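Side-chain contacts in KLLA0B12012p (Kluyveromyces lactis, PDB 6Y3P), which probably binds ATP and a metal ion through its C-terminal ATP-grasp domain of the tubulin-tyrosine ligase family, and is a direct partner of the decapping enzyme Dcp2: residues Arg82-Tyr85 and Leu86-Ile90; Tyr19-Gly22 and Pro23-Ser27. All coordinates share one frame; numbering follows the deposited sequence.

Overall arrangement
Both contacts are local, and each lies at the beginning of its own helix in the C-terminal ATP-grasp domain of Pby1. Contact 2 comes first along the chain: Tyr19-Ser27 leads into helix 21-31, the helical limb of the beta-alpha-beta unit between strands 8-12 and 37-38 of the four-stranded parallel sheet. Contact 1 follows, with Arg82-Ile90 starting helix 83-95. Their centres are 33 Å apart on opposite sides of the chain's centre, and about 20 Å separates their nearest atoms, so neither touches the other. Side chains of contact 2 pack on helix 357-375, those of contact 1 on strand 109-113 and helix 290-313, so the two helices are seated on different parts of the domain.

Contact 1: Arg82-Tyr85 and Leu86-Ile90; sequences RKHY and LSHTI
His84 and His88 meet one turn apart, with CD2 of His88 over one face of the His84 ring, offset toward its rim. The rings lie obliquely, their planes at 50°. NE2 of His84 comes within 3.6 Å of NE2 of His88. What brings the first ring along the helix is its chi1 of 170°, which sets CG opposite the backbone N. His88 also brings CD2 to 3.3 Å from the O of His84, that oxygen lying near the plane of its ring. At the edge of His84, CD2 of Tyr85 lies in the ring plane, and ND1 of His84 sits 3.5 Å above one face of the Tyr85 ring. An alanine at His84 would remove this ring and is likely to leave CD2 of His88 without the face it lies over and the Tyr85 face without ND1 above it.

All this sits on the first turns of helix 83-95, with Arg82 as the N-cap residue; its O accepts a bond from Leu86 N at 2.7 Å. One turn on, Tyr85 O receives Thr89 N at 2.9 Å, and the Thr89 hydroxyl, which also reaches Ala79 O, lies 2.7 Å from that same Tyr85 O. On another side of the helix, Lys83 lays CD 3.9 Å from CD2 of Leu86. Its NZ continues to Leu344 O, Gln198 OE1 and Leu107 O, while Ser87 OG bonds Ser109 O on strand 109-113.

Contact 2: Tyr19-Gly22 and Pro23-Ser27; sequences YIYG and PLNRS. With SO4 (sulfate ion), chain B.
Asn25 points its amide at the face of the Tyr21 ring one turn back, with ND2 3.1 Å above the ring plane and displaced toward the rim. The amide and ring planes stand 60° apart, and the nearest ring atom to ND2 is CZ of Tyr21, at the hydroxyl-bearing end. With CG of Tyr21 anti to the backbone N (chi1 -178°) the ring swings toward Asn25, and chi2 turns a face to the amide. Ile20 and Leu24 instead run side by side in the same direction, CD1 of Ile20 lying 3.9 Å from CD1 of Leu24, and both reach Tyr52 of strand 48-52.

Main-chain bonds from Leu24 N to Ile20 O and from Asn25 N to Tyr21 O wind the chain into helix 21-31 of a beta-alpha-beta unit. Arg26, bent at chi3, folds its guanidinium back over this turn, one face above Gly22 C and Pro23 N. Its edge is turned to the sulfate: NH1 of Arg26 gives O2 of SO4 a 2.8 Å bond, and NH2 reaches O1 of SO4 in a weak but nearly straight one (176°). Gly22 CA is 3.1 Å from O4 of SO4, where a side chain would collide with the ion. NH2 of Arg26 also salt-bridges Asp364 of helix 357-375. Facing two negative groups, the arginine makes a site consistent with a preference for an anion, here a sulfate probably from the crystallisation liquor.

Contact 1: Arg82-Tyr85 and Leu86-Ile90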
loop_
_atom_site.group_PDB
_atom_site.type_symbol
_atom_site.label_atom_id
_atom_site.label_comp_id
_atom_site.label_asym_id
_atom_site.label_seq_id
_atom_site.Cartn_x
_atom_site.Cartn_y
_atom_site.Cartn_z
ATOM N N ARG A 82 1.731 0.882 8.564
ATOM C CA ARG A 82 1.328 2.093 9.280
ATOM C C ARG A 82 2.005 3.281 8.620
ATOM O O ARG A 82 3.229 3.370 8.642
ATOM C CB ARG A 82 1.651 2.011 10.784
ATOM C CG ARG A 82 0.804 0.991 11.550
ATOM C CD ARG A 82 -0.511 1.563 12.067
ATOM N NE ARG A 82 -0.315 2.651 13.033
ATOM C CZ ARG A 82 -0.102 2.479 14.337
ATOM N NH1 ARG A 82 -0.042 1.257 14.854
ATOM N NH2 ARG A 82 0.058 3.529 15.131
ATOM N N LYS A 83 1.205 4.184 8.015
ATOM C CA LYS A 83 1.684 5.362 7.273
ATOM C C LYS A 83 2.579 6.300 8.118
ATOM O O LYS A 83 3.468 6.925 7.544
ATOM C CB LYS A 83 0.512 6.115 6.583
ATOM C CG LYS A 83 0.877 7.258 5.596
ATOM C CD LYS A 83 2.116 7.016 4.693
ATOM C CE LYS A 83 2.740 8.282 4.124
ATOM N NZ LYS A 83 1.974 8.833 2.960
ATOM N N HIS A 84 2.424 6.348 9.459
ATOM C CA HIS A 84 3.324 7.183 10.258
ATOM C C HIS A 84 4.706 6.511 10.293
ATOM O O HIS A 84 5.724 7.140 9.982
ATOM C CB HIS A 84 2.766 7.447 11.674
ATOM C CG HIS A 84 3.746 8.089 12.620
ATOM N ND1 HIS A 84 4.572 7.325 13.437
ATOM C CD2 HIS A 84 4.002 9.400 12.853
ATOM C CE1 HIS A 84 5.305 8.189 14.125
ATOM N NE2 HIS A 84 4.994 9.447 13.819
ATOM N N TYR A 85 4.713 5.210 10.569
ATOM C CA TYR A 85 5.916 4.402 10.681
ATOM C C TYR A 85 6.611 4.176 9.331
ATOM O O TYR A 85 7.844 4.177 9.295
ATOM C CB TYR A 85 5.590 3.106 11.433
ATOM C CG TYR A 85 5.290 3.417 12.883
ATOM C CD1 TYR A 85 6.314 3.507 13.822
ATOM C CD2 TYR A 85 4.002 3.774 13.290
ATOM C CE1 TYR A 85 6.062 3.878 15.142
ATOM C CE2 TYR A 85 3.738 4.162 14.606
ATOM C CZ TYR A 85 4.769 4.189 15.537
ATOM O OH TYR A 85 4.528 4.510 16.858
ATOM N N LEU A 86 5.833 4.085 8.224
ATOM C CA LEU A 86 6.313 3.945 6.846
ATOM C C LEU A 86 7.247 5.109 6.552
ATOM O O LEU A 86 8.373 4.879 6.108
ATOM C CB LEU A 86 5.132 3.938 5.831
ATOM C CG LEU A 86 5.477 3.738 4.351
ATOM C CD1 LEU A 86 5.995 2.319 4.086
ATOM C CD2 LEU A 86 4.268 4.004 3.466
ATOM N N SER A 87 6.780 6.350 6.861
ATOM C CA SER A 87 7.521 7.595 6.700
ATOM C C SER A 87 8.858 7.481 7.392
ATOM O O SER A 87 9.877 7.674 6.735
ATOM C CB SER A 87 6.722 8.783 7.232
ATOM O OG SER A 87 6.157 9.550 6.178
ATOM N N HIS A 88 8.868 7.031 8.661
ATOM C CA HIS A 88 10.094 6.853 9.437
ATOM C C HIS A 88 11.017 5.833 8.828
ATOM O O HIS A 88 12.215 6.088 8.752
ATOM C CB HIS A 88 9.801 6.557 10.908
ATOM C CG HIS A 88 9.403 7.780 11.673
ATOM N ND1 HIS A 88 10.355 8.623 12.237
ATOM C CD2 HIS A 88 8.170 8.296 11.902
ATOM C CE1 HIS A 88 9.672 9.603 12.810
ATOM N NE2 HIS A 88 8.354 9.453 12.634
ATOM N N THR A 89 10.473 4.716 8.333
ATOM C CA THR A 89 11.269 3.676 7.663
ATOM C C THR A 89 11.982 4.268 6.435
ATOM O O THR A 89 13.185 4.067 6.283
ATOM C CB THR A 89 10.396 2.472 7.233
ATOM O OG1 THR A 89 9.380 2.235 8.200
ATOM C CG2 THR A 89 11.213 1.207 7.037
ATOM N N ILE A 90 11.246 5.015 5.592
ATOM C CA ILE A 90 11.792 5.615 4.373
ATOM C C ILE A 90 12.815 6.709 4.718
ATOM O O ILE A 90 13.937 6.639 4.205
ATOM C CB ILE A 90 10.689 6.065 3.366
ATOM C CG1 ILE A 90 9.956 4.817 2.822
ATOM C CG2 ILE A 90 11.274 6.917 2.213
ATOM C CD1 ILE A 90 8.721 5.038 2.012
#

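Contact 2: Tyr19-Gly22 and Pro23-Ser27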
loop_
_atom_site.group_PDB
_atom_site.type_symbol
_atom_site.label_atom_id
_atom_site.label_comp_id
_atom_site.label_asym_id
_atom_site.label_seq_id
_atom_site.Cartn_x
_atom_site.Cartn_y
_atom_site.Cartn_z
ATOM N N TYR A 19 -15.090 -12.919 -2.016
ATOM C CA TYR A 19 -14.716 -12.827 -3.430
ATOM C C TYR A 19 -13.576 -13.781 -3.851
ATOM O O TYR A 19 -13.652 -14.395 -4.922
ATOM C CB TYR A 19 -14.352 -11.353 -3.759
ATOM C CG TYR A 19 -14.158 -11.065 -5.232
ATOM C CD1 TYR A 19 -15.250 -10.932 -6.086
ATOM C CD2 TYR A 19 -12.881 -10.911 -5.771
ATOM C CE1 TYR A 19 -15.076 -10.689 -7.446
ATOM C CE2 TYR A 19 -12.695 -10.664 -7.130
ATOM C CZ TYR A 19 -13.797 -10.543 -7.962
ATOM O OH TYR A 19 -13.625 -10.292 -9.299
ATOM N N ILE A 20 -12.540 -13.914 -2.996
ATOM C CA ILE A 20 -11.329 -14.711 -3.271
ATOM C C ILE A 20 -11.442 -16.229 -2.982
ATOM O O ILE A 20 -10.500 -16.956 -3.316
ATOM C CB ILE A 20 -10.118 -14.082 -2.529
ATOM C CG1 ILE A 20 -10.311 -14.096 -0.975
ATOM C CG2 ILE A 20 -9.894 -12.652 -3.045
ATOM C CD1 ILE A 20 -9.055 -13.811 -0.150
ATOM N N TYR A 21 -12.569 -16.710 -2.390
ATOM C CA TYR A 21 -12.763 -18.126 -2.027
ATOM C C TYR A 21 -12.698 -19.088 -3.241
ATOM O O TYR A 21 -11.876 -20.009 -3.230
ATOM C CB TYR A 21 -14.044 -18.331 -1.199
ATOM C CG TYR A 21 -14.264 -19.769 -0.770
ATOM C CD1 TYR A 21 -13.743 -20.250 0.429
ATOM C CD2 TYR A 21 -15.002 -20.646 -1.559
ATOM C CE1 TYR A 21 -13.926 -21.578 0.814
ATOM C CE2 TYR A 21 -15.201 -21.970 -1.180
ATOM C CZ TYR A 21 -14.677 -22.429 0.014
ATOM O OH TYR A 21 -14.901 -23.740 0.370
ATOM N N GLY A 22 -13.568 -18.877 -4.237
ATOM C CA GLY A 22 -13.607 -19.646 -5.478
ATOM C C GLY A 22 -12.246 -19.681 -6.148
ATOM O O GLY A 22 -11.695 -20.780 -6.329
ATOM N N PRO A 23 -11.638 -18.481 -6.442
ATOM C CA PRO A 23 -10.274 -18.448 -7.010
ATOM C C PRO A 23 -9.234 -19.261 -6.228
ATOM O O PRO A 23 -8.494 -20.030 -6.852
ATOM C CB PRO A 23 -9.923 -16.953 -6.993
ATOM C CG PRO A 23 -11.225 -16.275 -7.081
ATOM C CD PRO A 23 -12.166 -17.107 -6.283
ATOM N N LEU A 24 -9.189 -19.108 -4.878
ATOM C CA LEU A 24 -8.241 -19.835 -4.035
ATOM C C LEU A 24 -8.421 -21.355 -4.106
ATOM O O LEU A 24 -7.423 -22.072 -4.182
ATOM C CB LEU A 24 -8.285 -19.353 -2.577
ATOM C CG LEU A 24 -7.481 -18.121 -2.248
ATOM C CD1 LEU A 24 -7.955 -17.513 -0.959
ATOM C CD2 LEU A 24 -5.995 -18.436 -2.202
ATOM N N ASN A 25 -9.689 -21.837 -4.135
ATOM C CA ASN A 25 -10.010 -23.260 -4.267
ATOM C C ASN A 25 -9.578 -23.832 -5.607
ATOM O O ASN A 25 -9.000 -24.914 -5.629
ATOM C CB ASN A 25 -11.479 -23.530 -4.011
ATOM C CG ASN A 25 -11.730 -24.127 -2.653
ATOM O OD1 ASN A 25 -11.381 -25.281 -2.362
ATOM N ND2 ASN A 25 -12.339 -23.347 -1.790
ATOM N N ARG A 26 -9.821 -23.099 -6.720
ATOM C CA ARG A 26 -9.412 -23.521 -8.074
ATOM C C ARG A 26 -7.878 -23.618 -8.151
ATOM O O ARG A 26 -7.336 -24.601 -8.662
ATOM C CB ARG A 26 -9.949 -22.560 -9.143
ATOM C CG ARG A 26 -11.481 -22.567 -9.226
ATOM C CD ARG A 26 -11.995 -21.765 -10.418
ATOM N NE ARG A 26 -11.894 -20.310 -10.232
ATOM C CZ ARG A 26 -12.831 -19.548 -9.664
ATOM N NH1 ARG A 26 -13.944 -20.094 -9.184
ATOM N NH2 ARG A 26 -12.652 -18.236 -9.558
ATOM N N SER A 27 -7.202 -22.624 -7.571
ATOM C CA SER A 27 -5.760 -22.534 -7.508
ATOM C C SER A 27 -5.155 -23.645 -6.623
ATOM O O SER A 27 -4.152 -24.239 -7.017
ATOM C CB SER A 27 -5.357 -21.151 -7.026
ATOM O OG SER A 27 -3.990 -20.969 -7.316
HETATM S S SO4 B . -16.087 -17.497 -8.213
HETATM O O1 SO4 B . -15.053 -16.461 -8.073
HETATM O O2 SO4 B . -15.935 -18.170 -9.499
HETATM O O3 SO4 B . -17.414 -16.898 -8.134
HETATM O O4 SO4 B . -15.972 -18.480 -7.148
#